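Local coordinates for protein berberine bridge enzyme-like 28 (Arabidopsis thaliana, PDB 5D79) that is a secreted plant FAD-dependent oxidoreductase of the berberine bridge enzyme-like family and takes part in adaptation to salt stress, at residues E374-P377 and E378-Q382; A344-P347 and K348-L352. One frame throughout, in Å; residues are numbered along the deposited sequence.

Interaction 1 (E374-P377 and E378-Q382)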
ATOM      1  N   GLU A 374      -3.024   3.711 -22.502  1.00 13.31           N
ATOM      2  CA  GLU A 374      -3.733   3.260 -23.692  1.00 20.02           C
ATOM      3  C   GLU A 374      -3.464   1.773 -23.888  1.00 19.28           C
ATOM      4  O   GLU A 374      -2.375   1.297 -23.562  1.00 18.78           O
ATOM      5  CB  GLU A 374      -3.320   4.070 -24.931  1.00 25.52           C
ATOM      6  CG  GLU A 374      -1.842   4.021 -25.296  1.00 25.28           C
ATOM      7  CD  GLU A 374      -1.495   4.932 -26.471  1.00 24.36           C
ATOM      8  OE1 GLU A 374      -2.119   6.004 -26.607  1.00 22.67           O
ATOM      9  OE2 GLU A 374      -0.600   4.566 -27.262  1.00 28.03           O
ATOM     10  N   PRO A 375      -4.458   1.036 -24.418  1.00 16.55           N
ATOM     11  CA  PRO A 375      -4.422  -0.432 -24.429  1.00 18.05           C
ATOM     12  C   PRO A 375      -3.138  -1.001 -25.032  1.00 18.17           C
ATOM     13  O   PRO A 375      -2.714  -0.566 -26.103  1.00 20.03           O
ATOM     14  CB  PRO A 375      -5.644  -0.798 -25.276  1.00 18.42           C
ATOM     15  CG  PRO A 375      -6.571   0.340 -25.061  1.00 18.63           C
ATOM     16  CD  PRO A 375      -5.677   1.544 -25.072  1.00 16.96           C
ATOM     17  N   ILE A 376      -2.513  -1.937 -24.324  1.00 15.18           N
ATOM     18  CA  ILE A 376      -1.313  -2.585 -24.818  1.00 15.79           C
ATOM     19  C   ILE A 376      -1.721  -3.578 -25.895  1.00 18.33           C
ATOM     20  O   ILE A 376      -2.836  -4.110 -25.859  1.00 20.22           O
ATOM     21  CB  ILE A 376      -0.547  -3.293 -23.695  1.00 16.51           C
ATOM     22  CG1 ILE A 376      -1.247  -4.604 -23.323  1.00 17.61           C
ATOM     23  CG2 ILE A 376      -0.405  -2.354 -22.507  1.00 16.18           C
ATOM     24  CD1 ILE A 376      -0.583  -5.387 -22.235  1.00 20.15           C
ATOM     25  N   PRO A 377      -0.833  -3.812 -26.874  1.00 15.46           N
ATOM     26  CA  PRO A 377      -1.143  -4.709 -27.989  1.00 19.83           C
ATOM     27  C   PRO A 377      -1.306  -6.166 -27.579  1.00 19.07           C
ATOM     28  O   PRO A 377      -0.730  -6.596 -26.582  1.00 16.67           O
ATOM     29  CB  PRO A 377       0.071  -4.554 -28.911  1.00 21.00           C
ATOM     30  CG  PRO A 377       1.150  -4.080 -28.036  1.00 20.42           C
ATOM     31  CD  PRO A 377       0.482  -3.175 -27.048  1.00 14.88           C
ATOM     32  N   GLU A 378      -2.080  -6.903 -28.369  1.00 19.21           N
ATOM     33  CA  GLU A 378      -2.286  -8.328 -28.172  1.00 18.98           C
ATOM     34  C   GLU A 378      -0.951  -9.029 -27.982  1.00 19.50           C
ATOM     35  O   GLU A 378      -0.834  -9.938 -27.169  1.00 19.35           O
ATOM     36  CB  GLU A 378      -3.031  -8.919 -29.366  1.00 21.54           C
ATOM     37  CG  GLU A 378      -3.321 -10.409 -29.262  1.00 23.83           C
ATOM     38  CD  GLU A 378      -3.970 -10.972 -30.524  1.00 27.45           C
ATOM     39  OE1 GLU A 378      -3.632 -10.497 -31.638  1.00 29.79           O
ATOM     40  OE2 GLU A 378      -4.815 -11.893 -30.394  1.00 27.83           O
ATOM     41  N   ALA A 379       0.050  -8.574 -28.733  1.00 20.32           N
ATOM     42  CA  ALA A 379       1.407  -9.100 -28.661  1.00 19.38           C
ATOM     43  C   ALA A 379       2.015  -8.927 -27.270  1.00 21.20           C
ATOM     44  O   ALA A 379       2.722  -9.811 -26.782  1.00 18.29           O
ATOM     45  CB  ALA A 379       2.284  -8.426 -29.701  1.00 19.87           C
ATOM     46  N   ALA A 380       1.754  -7.789 -26.636  1.00 17.46           N
ATOM     47  CA  ALA A 380       2.254  -7.562 -25.290  1.00 15.33           C
ATOM     48  C   ALA A 380       1.601  -8.532 -24.311  1.00 18.62           C
ATOM     49  O   ALA A 380       2.257  -9.083 -23.420  1.00 19.41           O
ATOM     50  CB  ALA A 380       2.005  -6.135 -24.861  1.00 14.22           C
ATOM     51  N   ILE A 381       0.300  -8.738 -24.477  1.00 18.85           N
ATOM     52  CA  ILE A 381      -0.452  -9.611 -23.581  1.00 19.79           C
ATOM     53  C   ILE A 381       0.049 -11.063 -23.647  1.00 19.05           C
ATOM     54  O   ILE A 381       0.183 -11.738 -22.618  1.00 18.43           O
ATOM     55  CB  ILE A 381      -1.968  -9.553 -23.893  1.00 18.23           C
ATOM     56  CG1 ILE A 381      -2.484  -8.135 -23.683  1.00 13.42           C
ATOM     57  CG2 ILE A 381      -2.748 -10.504 -22.991  1.00 19.10           C
ATOM     58  CD1 ILE A 381      -3.764  -7.858 -24.408  1.00 13.70           C
ATOM     59  N   GLN A 382       0.345 -11.536 -24.851  1.00 19.07           N
ATOM     60  CA  GLN A 382       0.818 -12.904 -25.016  1.00 19.74           C
ATOM     61  C   GLN A 382       2.184 -13.096 -24.378  1.00 18.53           C
ATOM     62  O   GLN A 382       2.453 -14.131 -23.784  1.00 18.72           O
ATOM     63  CB  GLN A 382       0.867 -13.278 -26.495  1.00 22.28           C
ATOM     64  CG  GLN A 382      -0.483 -13.153 -27.177  1.00 24.97           C
ATOM     65  CD  GLN A 382      -0.431 -13.515 -28.639  1.00 27.87           C
ATOM     66  OE1 GLN A 382      -1.134 -14.421 -29.089  1.00 33.77           O
ATOM     67  NE2 GLN A 382       0.408 -12.812 -29.395  1.00 24.13           N
TER
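Ile376 and Pro377 lie against the first turn of helix 378-388, where Ala380 and Ile381 meet them. This is a local contact at a helix start, with Pro377 at the N-cap position. The main bump is the ethyl arm of Ile376. Its CG1 sits between the backbone N and the carbonyl carbon (chi1 76°), and the extended arm carries CD1 to the helix. There CD1 fits into the shallow notch between two neighbouring side chains. CD1 of Ile376 lies 3.6 Å from CG1 of Ile381 and 3.8 Å from CB of Ala380. The two isoleucine side chains pass each other at a slant.

The Ala380 methyl is the second bump. It fills the corner between Ile376 and the pyrrolidine ring of Pro377, whose CG is 3.9 Å from CB of Ala380. CB of Ala380 also lies 3.3 Å from O of Pro377. Cutting Ile376 back to an alanine would probably open a gap beside CG1 of Ile381 and cost the Ala380 methyl its contact with the ethyl arm.

Tyr461, from a loop, packs on Ile376, Pro377 and Ala380. Ile381 and Glu378 touch Lys271 of helix 263-276. The contact joins the loop after strand 363-372 to helix 378-388, and lies away from the flavin site.

The polar part rests on one atom, O of Pro377. O of Pro377 accepts a bond from N of Ile381 at 3.2 Å (156°). N of Ala380 is closer to O of Pro377, at 2.8 Å, but that bond is weak and bent (124°). Proline has no N-H to give, yet its carbonyl serves as the acceptor that begins the helical bonding pattern, while apolar groups pack alongside.

Interaction 2 (A344-P347 and K348-L352)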
ATOM      1  N   ALA A 344      -9.710 -11.469   0.293  1.00 16.14           N
ATOM      2  CA  ALA A 344      -8.528 -11.822   1.071  1.00 17.43           C
ATOM      3  C   ALA A 344      -8.264 -13.340   1.082  1.00 22.24           C
ATOM      4  O   ALA A 344      -7.438 -13.816   1.851  1.00 23.61           O
ATOM      5  CB  ALA A 344      -8.664 -11.305   2.479  1.00 14.30           C
ATOM      6  N   ASP A 345      -8.982 -14.086   0.243  1.00 24.76           N
ATOM      7  CA  ASP A 345      -8.746 -15.520   0.005  1.00 24.31           C
ATOM      8  C   ASP A 345      -9.037 -16.458   1.168  1.00 24.11           C
ATOM      9  O   ASP A 345      -8.442 -17.534   1.263  1.00 26.19           O
ATOM     10  CB  ASP A 345      -7.307 -15.758  -0.442  1.00 29.98           C
ATOM     11  CG  ASP A 345      -7.116 -15.516  -1.914  1.00 38.79           C
ATOM     12  OD1 ASP A 345      -7.838 -16.146  -2.715  1.00 42.29           O
ATOM     13  OD2 ASP A 345      -6.252 -14.688  -2.272  1.00 44.81           O
ATOM     14  N   PHE A 346      -9.963 -16.077   2.036  1.00 23.80           N
ATOM     15  CA  PHE A 346     -10.412 -16.983   3.087  1.00 26.24           C
ATOM     16  C   PHE A 346     -11.484 -17.946   2.555  1.00 28.95           C
ATOM     17  O   PHE A 346     -12.132 -17.662   1.542  1.00 26.93           O
ATOM     18  CB  PHE A 346     -10.937 -16.187   4.278  1.00 25.16           C
ATOM     19  CG  PHE A 346      -9.874 -15.428   4.999  1.00 24.54           C
ATOM     20  CD1 PHE A 346      -9.033 -16.071   5.885  1.00 25.03           C
ATOM     21  CD2 PHE A 346      -9.704 -14.075   4.784  1.00 25.86           C
ATOM     22  CE1 PHE A 346      -8.044 -15.377   6.544  1.00 26.45           C
ATOM     23  CE2 PHE A 346      -8.713 -13.373   5.444  1.00 27.53           C
ATOM     24  CZ  PHE A 346      -7.886 -14.027   6.328  1.00 28.08           C
ATOM     25  N   PRO A 347     -11.653 -19.099   3.221  1.00 28.09           N
ATOM     26  CA  PRO A 347     -12.756 -20.013   2.889  1.00 26.74           C
ATOM     27  C   PRO A 347     -14.118 -19.306   2.936  1.00 29.23           C
ATOM     28  O   PRO A 347     -14.281 -18.341   3.684  1.00 29.60           O
ATOM     29  CB  PRO A 347     -12.653 -21.087   3.969  1.00 27.46           C
ATOM     30  CG  PRO A 347     -11.208 -21.071   4.380  1.00 27.53           C
ATOM     31  CD  PRO A 347     -10.761 -19.646   4.258  1.00 24.84           C
ATOM     32  N   LYS A 348     -15.084 -19.761   2.144  1.00 31.92           N
ATOM     33  CA  LYS A 348     -16.366 -19.061   2.106  1.00 36.68           C
ATOM     34  C   LYS A 348     -17.180 -19.414   3.339  1.00 33.85           C
ATOM     35  O   LYS A 348     -17.256 -20.576   3.737  1.00 32.30           O
ATOM     36  CB  LYS A 348     -17.150 -19.374   0.822  1.00 41.91           C
ATOM     37  CG  LYS A 348     -17.831 -20.723   0.757  1.00 42.45           C
ATOM     38  CD  LYS A 348     -18.649 -20.851  -0.526  1.00 43.85           C
ATOM     39  CE  LYS A 348     -19.926 -20.019  -0.480  1.00 42.70           C
ATOM     40  NZ  LYS A 348     -20.890 -20.407  -1.562  1.00 41.89           N
ATOM     41  N   GLY A 349     -17.758 -18.399   3.967  1.00 34.26           N
ATOM     42  CA  GLY A 349     -18.478 -18.615   5.205  1.00 37.72           C
ATOM     43  C   GLY A 349     -17.577 -18.664   6.429  1.00 38.44           C
ATOM     44  O   GLY A 349     -18.001 -19.088   7.505  1.00 34.96           O
ATOM     45  N   GLU A 350     -16.331 -18.229   6.266  1.00 40.06           N
ATOM     46  CA  GLU A 350     -15.403 -18.087   7.387  1.00 38.93           C
ATOM     47  C   GLU A 350     -15.859 -16.977   8.349  1.00 33.13           C
ATOM     48  O   GLU A 350     -16.528 -16.027   7.934  1.00 32.21           O
ATOM     49  CB  GLU A 350     -13.994 -17.788   6.858  1.00 40.30           C
ATOM     50  CG  GLU A 350     -12.906 -17.684   7.916  1.00 39.99           C
ATOM     51  CD  GLU A 350     -12.337 -19.028   8.301  1.00 44.83           C
ATOM     52  OE1 GLU A 350     -13.123 -19.927   8.666  1.00 49.98           O
ATOM     53  OE2 GLU A 350     -11.098 -19.189   8.222  1.00 46.12           O
ATOM     54  N   SER A 351     -15.497 -17.100   9.624  1.00 30.30           N
ATOM     55  CA  SER A 351     -15.821 -16.078  10.622  1.00 34.84           C
ATOM     56  C   SER A 351     -15.070 -14.766  10.345  1.00 29.24           C
ATOM     57  O   SER A 351     -13.905 -14.785   9.936  1.00 24.53           O
ATOM     58  CB  SER A 351     -15.512 -16.588  12.045  1.00 40.44           C
ATOM     59  OG  SER A 351     -14.117 -16.667  12.316  1.00 43.40           O
ATOM     60  N   LEU A 352     -15.742 -13.634  10.569  1.00 25.87           N
ATOM     61  CA  LEU A 352     -15.160 -12.316  10.307  1.00 23.91           C
ATOM     62  C   LEU A 352     -13.912 -12.044  11.147  1.00 22.47           C
ATOM     63  O   LEU A 352     -13.120 -11.162  10.829  1.00 27.09           O
ATOM     64  CB  LEU A 352     -16.188 -11.222  10.568  1.00 24.40           C
ATOM     65  CG  LEU A 352     -17.459 -11.257   9.727  1.00 27.10           C
ATOM     66  CD1 LEU A 352     -18.394 -10.109  10.126  1.00 26.01           C
ATOM     67  CD2 LEU A 352     -17.090 -11.201   8.254  1.00 24.05           C
TER
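Pro347 and Glu350 are the ends of a type II beta turn, a local reversal on the surface. It follows the Schellman motif that ends helix 336-343, in which Asp345 is the C-prime residue.

Lys348 is the first corner. CB of Lys348 lies 3.7 Å from C of Pro347. The bond from CA to CB points away from residues 344-347, and the chain is bent at chi3. Its NZ makes a long, weak ion pair with Glu332.

Gly349 is the second corner. Its positive phi (82°) suits this place in a type II turn. A side chain here would press on the carbonyl O of Lys348.

Glu350 closes the turn. N of Glu350 bonds to O of Pro347 at 3.3 Å. The donor stands well above the carbonyl plane, 47° out of it, and does not meet a lone pair. CB of Glu350 also crowds this acceptor, at 3.2 Å from O of Pro347. CB of Phe346 is a looser neighbour of CB of Glu350, at 4.3 Å. Phe346 also packs on Val354, and Glu350 touches Leu341 of helix 336-343.

CG of Glu350 is anti to the backbone N (chi1 -177°), and the bend at chi2 lays the side chain beside the proline ring, pointing the same way. The carboxylate OE2 of Glu350 ends 4.0 Å from CD of Pro347.

Interaction 2 comes first along the chain. It reverses the loop that leaves helix 336-343 and leads toward strand 363-372. That strand is an outermost member of the seven-stranded antiparallel sheet. After it, interaction 1 joins the following loop to the start of helix 378-388. Each contact closes only a short local turn. The two stand in series and neither nest nor cross. The centres of interactions 1 and 2 are about 35 Å apart. The nearest atoms of interactions 1 and 2 are about 21 Å apart, so the two do not touch. Interaction 2 lies nearer the flavin, with the Phe346 side chain about 12 Å from FAD, whereas interaction 1 lies well away from the flavin site.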